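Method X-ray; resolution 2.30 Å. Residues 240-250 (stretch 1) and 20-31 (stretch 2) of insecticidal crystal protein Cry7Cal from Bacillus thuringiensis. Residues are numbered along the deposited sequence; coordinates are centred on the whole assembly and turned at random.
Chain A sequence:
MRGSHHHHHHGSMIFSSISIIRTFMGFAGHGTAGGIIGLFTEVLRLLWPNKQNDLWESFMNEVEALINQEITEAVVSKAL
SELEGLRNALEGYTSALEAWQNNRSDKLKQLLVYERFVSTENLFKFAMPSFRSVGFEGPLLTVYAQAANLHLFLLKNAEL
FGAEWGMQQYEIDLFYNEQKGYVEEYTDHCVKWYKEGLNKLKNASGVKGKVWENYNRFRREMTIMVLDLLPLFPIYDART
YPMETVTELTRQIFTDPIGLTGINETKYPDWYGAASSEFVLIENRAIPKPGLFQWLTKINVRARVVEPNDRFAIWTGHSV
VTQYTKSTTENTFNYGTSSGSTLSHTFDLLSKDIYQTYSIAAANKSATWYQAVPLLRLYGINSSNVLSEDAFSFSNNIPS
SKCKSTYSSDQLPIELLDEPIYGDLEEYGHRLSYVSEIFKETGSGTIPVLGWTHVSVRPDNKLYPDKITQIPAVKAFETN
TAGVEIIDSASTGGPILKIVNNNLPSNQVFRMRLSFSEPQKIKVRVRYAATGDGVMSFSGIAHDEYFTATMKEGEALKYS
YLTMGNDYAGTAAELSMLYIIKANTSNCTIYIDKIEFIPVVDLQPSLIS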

# COMPACT_ATOMS: atom_id res chain seq x y z
N THR A 240 -10.10 -19.36 -6.41
CA THR A 240 -10.70 -18.06 -6.69
C THR A 240 -9.87 -17.29 -7.71
O THR A 240 -10.42 -16.47 -8.46
CB THR A 240 -10.84 -17.26 -5.40
OG1 THR A 240 -11.41 -18.08 -4.37
CG2 THR A 240 -11.72 -16.05 -5.59
N TYR A 241 -8.58 -17.56 -7.78
CA TYR A 241 -7.67 -16.90 -8.72
C TYR A 241 -6.87 -17.97 -9.46
O TYR A 241 -5.69 -18.19 -9.17
CB TYR A 241 -6.78 -15.89 -8.00
CG TYR A 241 -7.57 -14.79 -7.31
CD1 TYR A 241 -7.95 -14.91 -5.97
CD2 TYR A 241 -7.96 -13.65 -8.00
CE1 TYR A 241 -8.69 -13.90 -5.34
CE2 TYR A 241 -8.70 -12.64 -7.37
CZ TYR A 241 -9.06 -12.77 -6.05
OH TYR A 241 -9.80 -11.77 -5.44
N PRO A 242 -7.50 -18.65 -10.42
CA PRO A 242 -6.80 -19.69 -11.19
C PRO A 242 -5.91 -19.16 -12.30
O PRO A 242 -5.29 -19.97 -13.00
CB PRO A 242 -7.95 -20.51 -11.78
CG PRO A 242 -9.04 -19.51 -11.99
CD PRO A 242 -8.92 -18.53 -10.82
N MET A 243 -5.81 -17.85 -12.50
CA MET A 243 -4.85 -17.32 -13.46
C MET A 243 -4.29 -15.99 -12.99
O MET A 243 -4.72 -15.43 -11.97
CB MET A 243 -5.47 -17.20 -14.86
CG MET A 243 -6.56 -16.15 -15.00
SD MET A 243 -7.69 -16.58 -16.36
CE MET A 243 -6.65 -17.59 -17.42
N GLU A 244 -3.30 -15.51 -13.74
CA GLU A 244 -2.59 -14.28 -13.41
C GLU A 244 -3.57 -13.15 -13.13
O GLU A 244 -4.55 -12.96 -13.84
CB GLU A 244 -1.64 -13.91 -14.54
CG GLU A 244 -0.67 -15.03 -14.86
CD GLU A 244 0.19 -14.74 -16.07
OE1 GLU A 244 0.13 -13.58 -16.56
OE2 GLU A 244 0.91 -15.65 -16.53
N THR A 245 -3.30 -12.43 -12.04
CA THR A 245 -4.21 -11.44 -11.47
C THR A 245 -3.41 -10.17 -11.30
O THR A 245 -2.30 -10.21 -10.78
CB THR A 245 -4.75 -11.91 -10.11
OG1 THR A 245 -5.35 -13.21 -10.23
CG2 THR A 245 -5.78 -10.92 -9.57
N VAL A 246 -3.98 -9.04 -11.72
CA VAL A 246 -3.28 -7.77 -11.69
C VAL A 246 -3.90 -6.91 -10.60
O VAL A 246 -5.10 -6.61 -10.63
CB VAL A 246 -3.33 -7.06 -13.05
CG1 VAL A 246 -2.68 -5.68 -12.95
CG2 VAL A 246 -2.63 -7.90 -14.09
N THR A 247 -3.08 -6.49 -9.64
CA THR A 247 -3.57 -5.78 -8.47
C THR A 247 -2.87 -4.44 -8.29
O THR A 247 -1.78 -4.19 -8.84
CB THR A 247 -3.38 -6.63 -7.24
OG1 THR A 247 -1.98 -6.88 -7.09
CG2 THR A 247 -4.09 -7.96 -7.44
N GLU A 248 -3.52 -3.56 -7.52
CA GLU A 248 -3.00 -2.22 -7.26
C GLU A 248 -3.13 -1.90 -5.77
O GLU A 248 -4.13 -2.27 -5.15
CB GLU A 248 -3.74 -1.15 -8.06
CG GLU A 248 -4.06 -1.52 -9.50
CD GLU A 248 -4.58 -0.32 -10.31
OE1 GLU A 248 -5.48 0.40 -9.78
OE2 GLU A 248 -4.08 -0.09 -11.44
N LEU A 249 -2.13 -1.20 -5.24
CA LEU A 249 -2.14 -0.65 -3.88
C LEU A 249 -2.47 0.84 -3.97
O LEU A 249 -1.61 1.64 -4.37
CB LEU A 249 -0.79 -0.83 -3.21
CG LEU A 249 -0.19 -2.22 -3.15
CD1 LEU A 249 1.30 -2.13 -2.79
CD2 LEU A 249 -0.96 -3.08 -2.13
N THR A 250 -3.67 1.22 -3.58
CA THR A 250 -4.11 2.60 -3.73
C THR A 250 -3.84 3.47 -2.51
O THR A 250 -4.26 4.63 -2.49
CB THR A 250 -5.61 2.63 -4.02
OG1 THR A 250 -6.30 2.02 -2.92
CG2 THR A 250 -5.92 1.87 -5.30
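Stretch 2 20-31: IIRTFMGFAGHG

Stretch 2 enters as the last turns of a helix, Ile-20 to Gly-26, with i to i+4 bonds such as Met-25 N to Ile-21 O at 2.8 Å. Phe-27 is the first residue to leave helical angles, and a type II turn from Phe-27 to His-30 follows, closed by His-30 N to Phe-27 O at 3.2 Å. Stretch 1 is extended through most of its length, with a short strand at Thr-245 and Val-246. The two chains run in opposite senses: Gly-29 CA lies 4.0 Å from Glu-244 CA, whereas Met-25 CA lies 7.0 Å from Thr-247 CA, and Ile-21 reaches Leu-249.

One direct hydrogen bond joins the stretches, Thr-245 N to Ala-28 O, at 2.9 Å and a nearly straight 166°. Two CA-H...O contacts, each 3.5 Å long, continue the approach on one side of it: Glu-244 CA to Ala-28 O, which shares the acceptor, and Gly-29 CA to Met-243 O. The approach is possible because Gly-29 has no side chain; an ideal CB there would lie 2.3 Å from Met-243 O. Its phi/psi of 92/-20 independently calls for glycine.

Water extends the polar contact. Water 1 donates to Met-25 O and Thr-245 O, both at 3.1 Å, and accepts from Thr-247 N at 2.7 Å and Thr-247 OG1 at 2.5 Å, bridging the wider gap near the helix end.

Glu-244 packs over a face of the His-30 ring: its CG is 3.5 Å from the ring centroid, 6° off the normal. Although Glu-244 OE2 comes within 3.1 Å of His-30 NE2, the angle is too poor for a hydrogen bond.

Apolar contact lies toward the helix, where Leu-249 CD1 meets Met-25 SD at 3.9 Å and Ile-21 CG2 at 4.2 Å. The Met-25 side chain also brings its CE to 3.1 Å from Thr-247 OG1. Together the stretches bury 453 Å².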

# COMPACT_ATOMS: atom_id res chain seq x y z
N ILE A 20 10.27 -7.27 -2.28
CA ILE A 20 9.50 -8.46 -1.95
C ILE A 20 8.06 -8.29 -2.40
O ILE A 20 7.52 -9.14 -3.12
CB ILE A 20 9.56 -8.76 -0.45
CG1 ILE A 20 10.98 -9.12 -0.02
CG2 ILE A 20 8.54 -9.89 -0.10
CD1 ILE A 20 11.27 -8.79 1.42
N ILE A 21 7.43 -7.19 -1.98
CA ILE A 21 6.04 -6.93 -2.36
C ILE A 21 5.90 -6.99 -3.87
O ILE A 21 5.04 -7.71 -4.41
CB ILE A 21 5.60 -5.55 -1.83
CG1 ILE A 21 5.73 -5.50 -0.31
CG2 ILE A 21 4.19 -5.19 -2.31
CD1 ILE A 21 4.66 -6.18 0.43
N ARG A 22 6.76 -6.25 -4.56
CA ARG A 22 6.69 -6.17 -6.01
C ARG A 22 6.82 -7.55 -6.64
O ARG A 22 6.07 -7.90 -7.56
CB ARG A 22 7.81 -5.24 -6.51
CG ARG A 22 7.90 -5.11 -8.01
CD ARG A 22 9.31 -4.69 -8.37
NE ARG A 22 10.19 -5.86 -8.36
CZ ARG A 22 11.41 -5.86 -7.85
NH1 ARG A 22 11.91 -4.76 -7.29
NH2 ARG A 22 12.13 -6.98 -7.89
N THR A 23 7.77 -8.34 -6.15
CA THR A 23 7.93 -9.70 -6.66
C THR A 23 6.64 -10.50 -6.53
O THR A 23 6.22 -11.16 -7.49
CB THR A 23 9.07 -10.37 -5.92
OG1 THR A 23 10.20 -9.49 -5.92
CG2 THR A 23 9.44 -11.69 -6.58
N PHE A 24 6.00 -10.47 -5.37
CA PHE A 24 4.78 -11.26 -5.21
C PHE A 24 3.63 -10.68 -6.00
O PHE A 24 2.80 -11.42 -6.53
CB PHE A 24 4.43 -11.38 -3.73
CG PHE A 24 5.23 -12.41 -3.02
CD1 PHE A 24 4.93 -13.76 -3.18
CD2 PHE A 24 6.29 -12.05 -2.19
CE1 PHE A 24 5.68 -14.73 -2.54
CE2 PHE A 24 7.04 -13.02 -1.54
CZ PHE A 24 6.73 -14.36 -1.71
N MET A 25 3.55 -9.35 -6.10
CA MET A 25 2.53 -8.75 -6.96
C MET A 25 2.75 -9.12 -8.42
O MET A 25 1.79 -9.35 -9.17
CB MET A 25 2.51 -7.23 -6.80
CG MET A 25 2.22 -6.73 -5.40
SD MET A 25 1.80 -4.97 -5.37
CE MET A 25 0.35 -4.91 -6.42
N GLY A 26 4.02 -9.16 -8.85
CA GLY A 26 4.29 -9.47 -10.24
C GLY A 26 3.91 -10.88 -10.60
O GLY A 26 3.53 -11.16 -11.74
N PHE A 27 4.01 -11.80 -9.65
CA PHE A 27 3.70 -13.20 -9.86
C PHE A 27 2.30 -13.56 -9.35
O PHE A 27 1.98 -14.75 -9.21
CB PHE A 27 4.78 -14.06 -9.20
CG PHE A 27 4.76 -15.52 -9.59
CD1 PHE A 27 5.44 -15.97 -10.71
CD2 PHE A 27 4.07 -16.47 -8.82
CE1 PHE A 27 5.43 -17.32 -11.06
CE2 PHE A 27 4.05 -17.81 -9.16
CZ PHE A 27 4.73 -18.24 -10.28
N ALA A 28 1.45 -12.58 -9.07
CA ALA A 28 0.16 -12.87 -8.46
C ALA A 28 -0.69 -13.67 -9.43
O ALA A 28 -0.90 -13.25 -10.57
CB ALA A 28 -0.55 -11.59 -8.05
N GLY A 29 -1.16 -14.84 -8.98
CA GLY A 29 -2.05 -15.68 -9.75
C GLY A 29 -1.37 -16.74 -10.60
O GLY A 29 -2.03 -17.71 -10.98
N HIS A 30 -0.08 -16.57 -10.91
CA HIS A 30 0.64 -17.55 -11.71
C HIS A 30 0.64 -18.92 -11.03
O HIS A 30 0.57 -19.03 -9.80
CB HIS A 30 2.10 -17.13 -11.93
CG HIS A 30 2.29 -15.93 -12.82
ND1 HIS A 30 2.12 -14.64 -12.37
CD2 HIS A 30 2.75 -15.83 -14.09
CE1 HIS A 30 2.41 -13.79 -13.35
NE2 HIS A 30 2.80 -14.49 -14.40
N GLY A 31 0.78 -19.97 -11.84
CA GLY A 31 0.65 -21.33 -11.35
C GLY A 31 1.40 -22.39 -12.13
O GLY A 31 1.04 -23.57 -12.07
O HOH W 1 -1.00 -8.04 -9.06
O HOH W 2 -3.10 -19.66 -9.75